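Long-range contact in DyP (Bjerkandera adusta, PDB 3VXJ), which binds heme b and probably acts as a peroxidase, using hydrogen peroxide to oxidise dyes and phenolic compounds: residues A[215-226]-A[419-430]. Numbering follows the deposited sequence.
Sequences GSFMAFRHFQQK and FVIPKGGEYFFL. With HEM (protoporphyrin IX containing Fe), chain B.
Phe223 and Val420 meet tightly beside the heme, in a part buried on both strands: Val420 CG1 lies 3.5 Å from Phe223 CD1, while Phe223 CZ is 3.6 Å from the heme methyl CMC. With CG beside its own backbone N (chi1 -66°), the ring reaches valine by its CD1 side and the methyl by CZ and CE2, both obliquely; flat and branched apolar groups suit this wall. Gln225 also touches the heme vinyl, its NE2 bonded to Glu165. At the far end, Phe429 points its edge at the face of Phe217 (edge-to-face, planes at 56°), Phe429 CD1 lying 3.8 Å from Phe217 CE1. On the opposite face of the sheet, Met218 SD lies obliquely beside the Phe428 ring, a Met-aromatic contact.

Lys423, Gln224, Ile421 and Lys226 are partly exposed, and touch more loosely: Lys226 CE is 4.0 Å from Ile421 CG1. Lys423 CB covers one face of the buried His222 imidazole; its chain, bent at chi2 and chi3, passes Gln224 OE1, and NZ hydrogen-bonds Gln107 O. Tyr334 holds His222 NE2, and a water joins His222 ND1 to Lys423 O. Gly424 adopts backbone angles (phi 149°) suited to glycine. Eleven backbone hydrogen bonds join inner strand 216-225 to edge strand 420-430, in the heme-flanking sheet of the C-terminal ferredoxin-like domain, one of two in the DyP-type peroxidase fold.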
loop_
_atom_site.group_PDB
_atom_site.type_symbol
_atom_site.label_atom_id
_atom_site.label_comp_id
_atom_site.label_asym_id
_atom_site.label_seq_id
_atom_site.Cartn_x
_atom_site.Cartn_y
_atom_site.Cartn_z
ATOM N N GLY A 215 1.679 1.113 18.308
ATOM C CA GLY A 215 2.261 0.364 17.204
ATOM C C GLY A 215 1.252 0.237 16.073
ATOM O O GLY A 215 0.149 0.784 16.136
ATOM N N SER A 216 1.637 -0.482 15.023
ATOM C CA SER A 216 0.708 -0.786 13.932
ATOM C C SER A 216 1.184 -2.029 13.196
ATOM O O SER A 216 2.374 -2.365 13.227
ATOM C CB SER A 216 0.616 0.400 12.953
ATOM O OG SER A 216 -0.402 0.191 11.974
ATOM N N PHE A 217 0.254 -2.717 12.533
ATOM C CA PHE A 217 0.627 -3.837 11.671
ATOM C C PHE A 217 0.813 -3.384 10.238
ATOM O O PHE A 217 -0.048 -2.689 9.680
ATOM C CB PHE A 217 -0.418 -4.956 11.697
ATOM C CG PHE A 217 -0.490 -5.685 13.007
ATOM C CD1 PHE A 217 0.415 -6.704 13.318
ATOM C CD2 PHE A 217 -1.445 -5.332 13.948
ATOM C CE1 PHE A 217 0.350 -7.368 14.543
ATOM C CE2 PHE A 217 -1.526 -5.996 15.168
ATOM C CZ PHE A 217 -0.623 -7.010 15.470
ATOM N N MET A 218 1.941 -3.781 9.656
ATOM C CA MET A 218 2.203 -3.599 8.240
ATOM C C MET A 218 1.915 -4.874 7.453
ATOM O O MET A 218 2.375 -5.969 7.814
ATOM C CB MET A 218 3.661 -3.205 8.021
ATOM C CG MET A 218 3.977 -2.927 6.544
ATOM S SD MET A 218 5.684 -3.173 6.047
ATOM C CE MET A 218 6.456 -1.757 6.811
ATOM N N ALA A 219 1.163 -4.719 6.366
ATOM C CA ALA A 219 1.098 -5.721 5.314
ATOM C C ALA A 219 2.061 -5.238 4.232
ATOM O O ALA A 219 1.849 -4.196 3.605
ATOM C CB ALA A 219 -0.316 -5.841 4.770
ATOM N N PHE A 220 3.145 -5.983 4.062
ATOM C CA PHE A 220 4.096 -5.747 2.996
ATOM C C PHE A 220 3.806 -6.712 1.845
ATOM O O PHE A 220 3.591 -7.907 2.065
ATOM C CB PHE A 220 5.539 -5.953 3.485
ATOM C CG PHE A 220 6.549 -5.750 2.400
ATOM C CD1 PHE A 220 6.937 -4.469 2.051
ATOM C CD2 PHE A 220 7.084 -6.825 1.696
ATOM C CE1 PHE A 220 7.840 -4.255 1.021
ATOM C CE2 PHE A 220 7.981 -6.614 0.664
ATOM C CZ PHE A 220 8.362 -5.332 0.332
ATOM N N ARG A 221 3.797 -6.186 0.624
ATOM C CA ARG A 221 3.653 -7.014 -0.577
ATOM C C ARG A 221 4.659 -6.594 -1.631
ATOM O O ARG A 221 4.759 -5.410 -1.962
ATOM C CB ARG A 221 2.252 -6.895 -1.170
ATOM C CG ARG A 221 1.114 -7.222 -0.202
ATOM C CD ARG A 221 0.844 -8.713 -0.102
ATOM N NE ARG A 221 -0.045 -9.165 -1.168
ATOM C CZ ARG A 221 -0.137 -10.422 -1.611
ATOM N NH1 ARG A 221 0.646 -11.384 -1.134
ATOM N NH2 ARG A 221 -1.008 -10.712 -2.573
ATOM N N HIS A 222 5.417 -7.557 -2.149
ATOM C CA HIS A 222 6.297 -7.279 -3.265
ATOM C C HIS A 222 5.551 -7.627 -4.547
ATOM O O HIS A 222 5.323 -8.807 -4.828
ATOM C CB HIS A 222 7.578 -8.106 -3.134
ATOM C CG HIS A 222 8.452 -8.071 -4.346
ATOM N ND1 HIS A 222 9.452 -8.994 -4.567
ATOM C CD2 HIS A 222 8.474 -7.230 -5.408
ATOM C CE1 HIS A 222 10.043 -8.727 -5.717
ATOM N NE2 HIS A 222 9.459 -7.671 -6.255
ATOM N N PHE A 223 5.130 -6.611 -5.301
ATOM C CA PHE A 223 4.393 -6.848 -6.550
ATOM C C PHE A 223 5.293 -6.570 -7.735
ATOM O O PHE A 223 5.925 -5.515 -7.797
ATOM C CB PHE A 223 3.200 -5.899 -6.692
ATOM C CG PHE A 223 2.115 -6.101 -5.681
ATOM C CD1 PHE A 223 1.475 -7.334 -5.553
ATOM C CD2 PHE A 223 1.690 -5.028 -4.906
ATOM C CE1 PHE A 223 0.444 -7.498 -4.628
ATOM C CE2 PHE A 223 0.659 -5.174 -3.981
ATOM C CZ PHE A 223 0.024 -6.415 -3.846
ATOM N N GLN A 224 5.344 -7.500 -8.682
ATOM C CA GLN A 224 5.932 -7.220 -9.984
ATOM C C GLN A 224 4.814 -6.779 -10.921
ATOM O O GLN A 224 3.766 -7.418 -10.969
ATOM C CB GLN A 224 6.639 -8.463 -10.521
ATOM C CG GLN A 224 7.338 -8.243 -11.844
ATOM C CD GLN A 224 8.305 -9.345 -12.201
ATOM O OE1 GLN A 224 8.629 -10.208 -11.380
ATOM N NE2 GLN A 224 8.789 -9.312 -13.434
ATOM N N GLN A 225 5.044 -5.713 -11.683
ATOM C CA GLN A 225 4.041 -5.207 -12.625
ATOM C C GLN A 225 4.417 -5.471 -14.079
ATOM O O GLN A 225 5.598 -5.385 -14.465
ATOM C CB GLN A 225 3.793 -3.710 -12.399
ATOM C CG GLN A 225 3.018 -3.417 -11.097
ATOM C CD GLN A 225 2.979 -1.950 -10.729
ATOM O OE1 GLN A 225 3.698 -1.513 -9.840
ATOM N NE2 GLN A 225 2.127 -1.187 -11.398
ATOM N N LYS A 226 3.395 -5.797 -14.866
ATOM C CA LYS A 226 3.533 -6.072 -16.290
ATOM C C LYS A 226 3.009 -4.884 -17.091
ATOM O O LYS A 226 1.837 -4.843 -17.491
ATOM C CB LYS A 226 2.773 -7.349 -16.638
ATOM C CG LYS A 226 3.157 -8.565 -15.792
ATOM C CD LYS A 226 4.581 -9.028 -16.009
ATOM C CE LYS A 226 4.797 -10.414 -15.424
ATOM N NZ LYS A 226 6.187 -10.896 -15.645
ATOM N N PHE A 419 -1.945 -8.294 -14.270
ATOM C CA PHE A 419 -0.778 -7.458 -14.557
ATOM C C PHE A 419 0.059 -7.167 -13.311
ATOM O O PHE A 419 1.083 -6.472 -13.389
ATOM C CB PHE A 419 -1.202 -6.128 -15.184
ATOM C CG PHE A 419 -2.057 -6.266 -16.406
ATOM C CD1 PHE A 419 -1.568 -6.894 -17.546
ATOM C CD2 PHE A 419 -3.336 -5.737 -16.426
ATOM C CE1 PHE A 419 -2.362 -7.015 -18.693
ATOM C CE2 PHE A 419 -4.141 -5.852 -17.569
ATOM C CZ PHE A 419 -3.650 -6.490 -18.693
ATOM N N VAL A 420 -0.395 -7.686 -12.174
ATOM C CA VAL A 420 0.244 -7.465 -10.883
ATOM C C VAL A 420 0.485 -8.833 -10.262
ATOM O O VAL A 420 -0.459 -9.563 -9.971
ATOM C CB VAL A 420 -0.637 -6.605 -9.943
ATOM C CG1 VAL A 420 0.019 -6.472 -8.575
ATOM C CG2 VAL A 420 -0.890 -5.218 -10.551
ATOM N N ILE A 421 1.751 -9.188 -10.081
ATOM C CA ILE A 421 2.125 -10.525 -9.646
ATOM C C ILE A 421 2.738 -10.461 -8.248
ATOM O O ILE A 421 3.795 -9.851 -8.073
ATOM C CB ILE A 421 3.171 -11.143 -10.601
ATOM C CG1 ILE A 421 2.726 -11.038 -12.071
ATOM C CG2 ILE A 421 3.476 -12.590 -10.214
ATOM C CD1 ILE A 421 1.483 -11.843 -12.436
ATOM N N PRO A 422 2.081 -11.066 -7.242
ATOM C CA PRO A 422 2.710 -11.112 -5.917
ATOM C C PRO A 422 3.924 -12.038 -5.919
ATOM O O PRO A 422 3.825 -13.209 -6.311
ATOM C CB PRO A 422 1.593 -11.668 -5.012
ATOM C CG PRO A 422 0.309 -11.457 -5.795
ATOM C CD PRO A 422 0.716 -11.630 -7.231
ATOM N N LYS A 423 5.067 -11.499 -5.495
ATOM C CA LYS A 423 6.331 -12.240 -5.463
ATOM C C LYS A 423 6.755 -12.589 -4.042
ATOM O O LYS A 423 7.786 -13.229 -3.839
ATOM C CB LYS A 423 7.444 -11.433 -6.136
ATOM C CG LYS A 423 7.190 -11.074 -7.603
ATOM C CD LYS A 423 7.004 -12.299 -8.497
ATOM C CE LYS A 423 8.309 -13.085 -8.666
ATOM N NZ LYS A 423 8.064 -14.352 -9.405
ATOM N N GLY A 424 5.949 -12.189 -3.067
ATOM C CA GLY A 424 6.280 -12.366 -1.663
ATOM C C GLY A 424 5.679 -11.247 -0.846
ATOM O O GLY A 424 5.229 -10.225 -1.383
ATOM N N GLY A 425 5.687 -11.443 0.462
ATOM C CA GLY A 425 5.192 -10.448 1.390
ATOM C C GLY A 425 5.253 -10.989 2.796
ATOM O O GLY A 425 5.534 -12.173 3.009
ATOM N N GLU A 426 4.989 -10.118 3.760
ATOM C CA GLU A 426 4.976 -10.522 5.152
ATOM C C GLU A 426 4.110 -9.578 5.968
ATOM O O GLU A 426 3.837 -8.439 5.558
ATOM C CB GLU A 426 6.414 -10.614 5.709
ATOM C CG GLU A 426 6.550 -11.259 7.094
ATOM C CD GLU A 426 5.862 -12.617 7.168
ATOM O OE1 GLU A 426 6.554 -13.653 6.992
ATOM O OE2 GLU A 426 4.630 -12.645 7.384
ATOM N N TYR A 427 3.674 -10.069 7.122
ATOM C CA TYR A 427 2.962 -9.271 8.106
ATOM C C TYR A 427 3.925 -8.927 9.234
ATOM O O TYR A 427 4.512 -9.828 9.852
ATOM C CB TYR A 427 1.769 -10.069 8.653
ATOM C CG TYR A 427 0.684 -10.431 7.654
ATOM C CD1 TYR A 427 0.226 -9.502 6.710
ATOM C CD2 TYR A 427 0.099 -11.694 7.674
ATOM C CE1 TYR A 427 -0.782 -9.835 5.803
ATOM C CE2 TYR A 427 -0.916 -12.031 6.780
ATOM C CZ TYR A 427 -1.347 -11.092 5.851
ATOM O OH TYR A 427 -2.334 -11.417 4.963
ATOM N N PHE A 428 4.088 -7.627 9.483
ATOM C CA PHE A 428 5.007 -7.110 10.502
ATOM C C PHE A 428 4.253 -6.312 11.551
ATOM O O PHE A 428 3.202 -5.741 11.277
ATOM C CB PHE A 428 6.086 -6.195 9.891
ATOM C CG PHE A 428 6.967 -6.876 8.899
ATOM C CD1 PHE A 428 7.997 -7.715 9.324
ATOM C CD2 PHE A 428 6.775 -6.688 7.535
ATOM C CE1 PHE A 428 8.818 -8.360 8.403
ATOM C CE2 PHE A 428 7.600 -7.319 6.608
ATOM C CZ PHE A 428 8.622 -8.146 7.039
ATOM N N PHE A 429 4.814 -6.253 12.750
ATOM C CA PHE A 429 4.346 -5.311 13.754
ATOM C C PHE A 429 5.425 -4.266 14.008
ATOM O O PHE A 429 6.576 -4.614 14.302
ATOM C CB PHE A 429 3.977 -6.026 15.058
ATOM C CG PHE A 429 3.490 -5.096 16.128
ATOM C CD1 PHE A 429 2.253 -4.479 16.016
ATOM C CD2 PHE A 429 4.303 -4.779 17.219
ATOM C CE1 PHE A 429 1.795 -3.597 16.996
ATOM C CE2 PHE A 429 3.851 -3.897 18.211
ATOM C CZ PHE A 429 2.608 -3.298 18.089
ATOM N N LEU A 430 5.039 -2.994 13.900
ATOM C CA LEU A 430 5.933 -1.879 14.217
ATOM C C LEU A 430 5.567 -1.336 15.585
ATOM O O LEU A 430 4.534 -0.690 15.736
ATOM C CB LEU A 430 5.823 -0.763 13.173
ATOM C CG LEU A 430 6.570 -0.950 11.854
ATOM C CD1 LEU A 430 5.944 -2.043 10.995
ATOM C CD2 LEU A 430 6.609 0.361 11.106
HETATM C CHA HEM B . -5.479 3.694 -4.210
HETATM C CHB HEM B . -2.367 1.744 -7.352
HETATM C CHC HEM B . -2.347 -2.388 -4.838
HETATM C CHD HEM B . -5.433 -0.451 -1.661
HETATM C C1A HEM B . -4.668 3.514 -5.295
HETATM C C2A HEM B . -4.452 4.480 -6.350
HETATM C C3A HEM B . -3.594 3.928 -7.226
HETATM C C4A HEM B . -3.226 2.622 -6.732
HETATM C CMA HEM B . -3.045 4.556 -8.522
HETATM C CAA HEM B . -5.161 5.849 -6.448
HETATM C CBA HEM B . -4.457 7.003 -5.731
HETATM C CGA HEM B . -4.555 6.942 -4.224
HETATM O O1A HEM B . -5.644 7.161 -3.651
HETATM O O2A HEM B . -3.498 6.698 -3.578
HETATM C C1B HEM B . -2.074 0.458 -6.942
HETATM C C2B HEM B . -1.174 -0.458 -7.609
HETATM C C3B HEM B . -1.164 -1.607 -6.907
HETATM C C4B HEM B . -2.049 -1.430 -5.776
HETATM C CMB HEM B . -0.407 -0.124 -8.908
HETATM C CAB HEM B . -0.357 -2.894 -7.179
HETATM C CBB HEM B . 0.776 -2.887 -7.883
HETATM C C1C HEM B . -3.217 -2.234 -3.788
HETATM C C2C HEM B . -3.580 -3.263 -2.832
HETATM C C3C HEM B . -4.449 -2.731 -1.959
HETATM C C4C HEM B . -4.648 -1.349 -2.340
HETATM C CMC HEM B . -3.023 -4.699 -2.853
HETATM C CAC HEM B . -5.137 -3.394 -0.736
HETATM C CBC HEM B . -5.544 -4.670 -0.763
HETATM C C1D HEM B . -5.665 0.851 -2.024
HETATM C C2D HEM B . -6.413 1.783 -1.218
HETATM C C3D HEM B . -6.438 3.054 -2.008
HETATM C C4D HEM B . -5.698 2.780 -3.214
HETATM C CMD HEM B . -7.083 1.576 0.150
HETATM C CAD HEM B . -7.149 4.342 -1.567
HETATM C CBD HEM B . -8.626 4.191 -1.919
HETATM C CGD HEM B . -9.426 5.389 -1.483
HETATM O O1D HEM B . -10.169 5.940 -2.339
HETATM O O2D HEM B . -9.333 5.792 -0.302
HETATM N NA HEM B . -3.927 2.394 -5.575
HETATM N NB HEM B . -2.625 -0.177 -5.836
HETATM N NC HEM B . -3.919 -1.094 -3.475
HETATM N ND HEM B . -5.225 1.478 -3.188
HETATM FE FE HEM B . -3.973 0.620 -4.560
HETATM O O HOH W 1 9.835 -11.280 -3.156
HETATM O O HOH W 2 -2.457 1.382 -3.515
#